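Long-range contacts in core protein VP7 (African horsesickness virus, PDB 1AHS), which forms the surface of the viral core as a homotrimer that binds the structural protein VP3 beneath it: residues 13-17 against 114-118; 21-25 against 36-42. One frame throughout, in Å; residues are numbered along the deposited sequence.

In the fold
Both contacts reach the five-stranded sheet of the VP7 top domain, where strands 32-37 and 116-122 are neighbours. Contact 1 is buried: a loop lies over one face of the sheet. Its segments meet by packing alone, while Gly14 N and Ser13 OG hydrogen-bond Glu34 on strand 32-37. Contact 2 is partly buried, at the edge strand 23-27, and rests on backbone hydrogen bonds plus side chains around a turn. Along the chain, contact 2 is nested inside the loop closed by contact 1. They meet directly: Ser116 O lies 2.7 Å from Met37 N, a probable hydrogen bond, and Tyr16 OH packs 3.5 Å from Asp38 CA. Contact 2 also leads from this sheet toward the four-stranded one.

Contact 1 (13-17 against 114-118); sequences SGRYY and RRSIL
Tyr16, Ile117 and Arg115 carry most of this contact between a loop and a strand. Segment 13-17 has no regular structure. Segment 114-118 runs extended and enters strand 116-122. The closest CA pair is Gly14 and Ile117, 7.0 Å apart, so side chains bridge the gap. Tyr16 points toward the strand with chi1 t and chi2 -90°. Arg115 (m, t, m) sets its CD over one face of the ring: CD is 3.5 Å from Tyr16 CZ and 3.8 Å from the ring centroid, a CH-pi contact. The guanidinium lies farther out. Arg115 CZ is 5.2 Å from the same centroid, at most a weak cation-pi attraction. At the ring edge, Tyr16 CD2 is 4.4 Å from Ile117 CG1, and CE2 is 4.3 Å from Ser116 O. Ile117 (m, t) extends CD1 to the loop backbone, 3.7 Å from Gly14 C, 4.2 Å from Arg15 N and 4.1 Å from Tyr16 N. Gly14 has phi/psi of 80/8; a CB here would jam against the carbonyl O of Ser13. Ser116 and Arg15 each point away from the opposite segment. Ser116 OG is hydrogen-bonded to Ala80 N and Asn110 OD1, while Arg15 reaches Gly74 and Ser76 of the second subunit. Gly14 and Tyr16 also form backbone hydrogen bonds with Cys70 of the same chain, on strand 69-70. The loop thus lies between one sheet and a neighbouring subunit. This is a loop packed on the face of an antiparallel sheet in the beta-sandwich top domain of an orbivirus VP7 trimer.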
# COMPACT_ATOMS: atom_id res chain seq x y z
N SER B 13 0.19 -5.68 -2.02
CA SER B 13 0.29 -4.94 -3.25
C SER B 13 1.54 -5.26 -4.05
O SER B 13 2.64 -5.22 -3.52
CB SER B 13 0.35 -3.45 -2.93
OG SER B 13 0.88 -2.74 -4.04
N GLY B 14 1.35 -5.45 -5.35
CA GLY B 14 2.44 -5.71 -6.24
C GLY B 14 2.99 -7.10 -6.31
O GLY B 14 4.01 -7.29 -6.93
N ARG B 15 2.35 -8.06 -5.67
CA ARG B 15 2.83 -9.43 -5.72
C ARG B 15 2.00 -10.23 -6.73
O ARG B 15 0.80 -10.45 -6.53
CB ARG B 15 2.78 -10.08 -4.34
CG ARG B 15 3.26 -11.55 -4.35
CD ARG B 15 3.59 -12.05 -2.96
NE ARG B 15 4.85 -11.50 -2.50
CZ ARG B 15 6.01 -12.12 -2.62
NH1 ARG B 15 6.06 -13.32 -3.19
NH2 ARG B 15 7.13 -11.55 -2.16
N TYR B 16 2.61 -10.70 -7.80
CA TYR B 16 1.85 -11.41 -8.80
C TYR B 16 1.18 -12.67 -8.27
O TYR B 16 1.81 -13.51 -7.64
CB TYR B 16 2.75 -11.69 -9.99
CG TYR B 16 2.03 -12.16 -11.23
CD1 TYR B 16 1.83 -13.52 -11.43
CD2 TYR B 16 1.59 -11.27 -12.21
CE1 TYR B 16 1.22 -13.99 -12.58
CE2 TYR B 16 0.97 -11.74 -13.38
CZ TYR B 16 0.80 -13.11 -13.55
OH TYR B 16 0.26 -13.65 -14.69
N TYR B 17 -0.13 -12.78 -8.51
CA TYR B 17 -0.89 -13.93 -8.08
C TYR B 17 -2.09 -14.18 -9.00
O TYR B 17 -3.09 -13.47 -8.96
CB TYR B 17 -1.38 -13.73 -6.67
CG TYR B 17 -2.14 -14.92 -6.14
CD1 TYR B 17 -1.52 -16.14 -5.99
CD2 TYR B 17 -3.48 -14.81 -5.77
CE1 TYR B 17 -2.21 -17.25 -5.49
CE2 TYR B 17 -4.18 -15.91 -5.27
CZ TYR B 17 -3.54 -17.12 -5.13
OH TYR B 17 -4.21 -18.24 -4.67
N ARG B 114 5.25 -9.68 -21.52
CA ARG B 114 5.61 -10.10 -20.19
C ARG B 114 4.42 -9.81 -19.29
O ARG B 114 3.47 -9.19 -19.73
CB ARG B 114 6.89 -9.42 -19.73
CG ARG B 114 6.92 -7.94 -19.81
CD ARG B 114 8.24 -7.37 -19.27
NE ARG B 114 9.03 -6.65 -20.28
CZ ARG B 114 9.23 -5.32 -20.33
NH1 ARG B 114 8.70 -4.51 -19.42
NH2 ARG B 114 9.94 -4.79 -21.32
N ARG B 115 4.44 -10.33 -18.06
CA ARG B 115 3.35 -10.10 -17.13
C ARG B 115 3.24 -8.66 -16.71
O ARG B 115 4.22 -7.92 -16.78
CB ARG B 115 3.54 -10.99 -15.93
CG ARG B 115 3.36 -12.44 -16.28
CD ARG B 115 3.86 -13.31 -15.15
NE ARG B 115 5.32 -13.37 -15.07
CZ ARG B 115 5.99 -14.16 -14.22
NH1 ARG B 115 5.32 -14.94 -13.37
NH2 ARG B 115 7.31 -14.21 -14.27
N SER B 116 2.05 -8.24 -16.29
CA SER B 116 1.84 -6.86 -15.84
C SER B 116 0.83 -6.81 -14.70
O SER B 116 0.05 -7.75 -14.55
CB SER B 116 1.31 -6.01 -16.99
OG SER B 116 2.25 -5.93 -18.06
N ILE B 117 0.90 -5.77 -13.86
CA ILE B 117 -0.11 -5.62 -12.80
C ILE B 117 -0.64 -4.20 -12.99
O ILE B 117 0.15 -3.29 -13.18
CB ILE B 117 0.45 -5.72 -11.38
CG1 ILE B 117 0.97 -7.10 -11.08
CG2 ILE B 117 -0.68 -5.54 -10.38
CD1 ILE B 117 1.45 -7.19 -9.68
N LEU B 118 -1.97 -4.03 -13.03
CA LEU B 118 -2.57 -2.71 -13.15
C LEU B 118 -3.27 -2.38 -11.85
O LEU B 118 -3.96 -3.23 -11.26
CB LEU B 118 -3.63 -2.68 -14.24
CG LEU B 118 -3.27 -2.47 -15.71
CD1 LEU B 118 -2.09 -3.29 -16.14
CD2 LEU B 118 -4.47 -2.87 -16.51

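Contact 2 (21-25 against 36-42); sequences GRTRG and CMDAGAA
An antiparallel beta hairpin, strands 23-27 and 32-37, is joined here near its open end. Thr23 and Met37 form a non-hydrogen-bonded pair, CA to CA 4.7 Å. Arg24 and Cys36 form a hydrogen-bonded pair: Arg24 N to Cys36 O is 3.2 Å, Cys36 N to Arg24 O 2.7 Å. Asp38 N to Arg22 O, 3.1 Å, adds a third bond. Thr23 (chi1 p) and Met37 (m, t, p) share a face, with Thr23 CG2 3.6 Å from Met37 CE and 4.1 Å from Ala41 CB. Met37 also touches strand 106-110 of the other sheet. Arg24 (t, t, t) and Cys36 (m) lie on the opposite face. The extended Arg24 leads away to Gln11, Tyr17 and Pro19. A type II turn, Asp38 to Ala41, then leads the chain into strand 41-44. Gly40 supplies its positive phi, 65°. The poorly ordered Arg22 (m, t, m) lays a guanidinium face over Ala41 CA and Gly40 O. Arg22 NH2 is 3.7 Å from Gly40 O, which is not a hydrogen bond. Asp38 has an off-well chi1 of -141°, and its OD1 accepts a hydrogen bond from Ala39 N at 2.9 Å.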
# COMPACT_ATOMS: atom_id res chain seq x y z
N GLY B 21 -5.97 -19.60 -14.82
CA GLY B 21 -6.34 -18.63 -15.83
C GLY B 21 -5.33 -17.60 -16.24
O GLY B 21 -4.13 -17.75 -16.00
N ARG B 22 -5.83 -16.53 -16.83
CA ARG B 22 -4.96 -15.48 -17.30
C ARG B 22 -5.02 -14.13 -16.61
O ARG B 22 -4.15 -13.31 -16.84
CB ARG B 22 -5.06 -15.33 -18.82
CG ARG B 22 -4.38 -16.48 -19.60
CD ARG B 22 -3.88 -16.01 -20.96
NE ARG B 22 -4.91 -15.25 -21.69
CZ ARG B 22 -4.93 -15.05 -23.01
NH1 ARG B 22 -3.96 -15.57 -23.77
NH2 ARG B 22 -5.90 -14.29 -23.58
N THR B 23 -6.09 -13.83 -15.87
CA THR B 23 -6.16 -12.56 -15.13
C THR B 23 -6.74 -12.86 -13.72
O THR B 23 -7.32 -13.93 -13.49
CB THR B 23 -7.03 -11.46 -15.83
OG1 THR B 23 -8.36 -11.93 -16.01
CG2 THR B 23 -6.49 -11.10 -17.17
N ARG B 24 -6.43 -11.99 -12.75
CA ARG B 24 -6.96 -12.10 -11.40
C ARG B 24 -6.85 -10.75 -10.76
O ARG B 24 -5.91 -10.01 -11.00
CB ARG B 24 -6.30 -13.15 -10.51
CG ARG B 24 -7.12 -13.31 -9.20
CD ARG B 24 -6.82 -14.57 -8.38
NE ARG B 24 -7.52 -14.60 -7.08
CZ ARG B 24 -7.38 -13.69 -6.11
NH1 ARG B 24 -6.57 -12.64 -6.27
NH2 ARG B 24 -8.04 -13.83 -4.97
N GLY B 25 -7.92 -10.39 -10.08
CA GLY B 25 -7.98 -9.11 -9.38
C GLY B 25 -8.23 -9.38 -7.91
O GLY B 25 -8.66 -10.47 -7.50
N CYS B 36 -3.79 -8.62 -11.89
CA CYS B 36 -2.56 -9.24 -12.33
C CYS B 36 -2.86 -9.80 -13.68
O CYS B 36 -3.84 -10.50 -13.83
CB CYS B 36 -2.18 -10.39 -11.38
SG CYS B 36 -1.57 -9.85 -9.77
N MET B 37 -2.02 -9.55 -14.67
CA MET B 37 -2.29 -10.05 -16.02
C MET B 37 -1.14 -10.74 -16.71
O MET B 37 -0.05 -10.20 -16.81
CB MET B 37 -2.72 -8.88 -16.92
CG MET B 37 -3.90 -8.13 -16.43
SD MET B 37 -4.36 -6.96 -17.59
CE MET B 37 -5.28 -8.11 -18.67
N ASP B 38 -1.40 -11.93 -17.20
CA ASP B 38 -0.39 -12.66 -17.94
C ASP B 38 -0.12 -11.93 -19.26
O ASP B 38 -0.79 -10.95 -19.60
CB ASP B 38 -0.88 -14.04 -18.29
CG ASP B 38 0.18 -15.09 -18.17
OD1 ASP B 38 1.40 -14.81 -18.43
OD2 ASP B 38 -0.21 -16.21 -17.77
N ALA B 39 0.85 -12.43 -20.00
CA ALA B 39 1.25 -11.87 -21.27
C ALA B 39 0.16 -12.07 -22.34
O ALA B 39 -0.41 -13.17 -22.45
CB ALA B 39 2.53 -12.51 -21.72
N GLY B 40 -0.10 -11.03 -23.11
CA GLY B 40 -1.10 -11.10 -24.16
C GLY B 40 -2.52 -11.32 -23.68
O GLY B 40 -3.40 -11.77 -24.48
N ALA B 41 -2.79 -10.94 -22.42
CA ALA B 41 -4.10 -11.12 -21.82
C ALA B 41 -5.05 -9.93 -21.89
O ALA B 41 -4.63 -8.77 -21.97
CB ALA B 41 -3.97 -11.63 -20.40
N ALA B 42 -6.33 -10.26 -21.85
CA ALA B 42 -7.40 -9.29 -21.85
C ALA B 42 -8.54 -9.84 -21.01
O ALA B 42 -8.71 -11.07 -20.89
CB ALA B 42 -7.87 -9.05 -23.24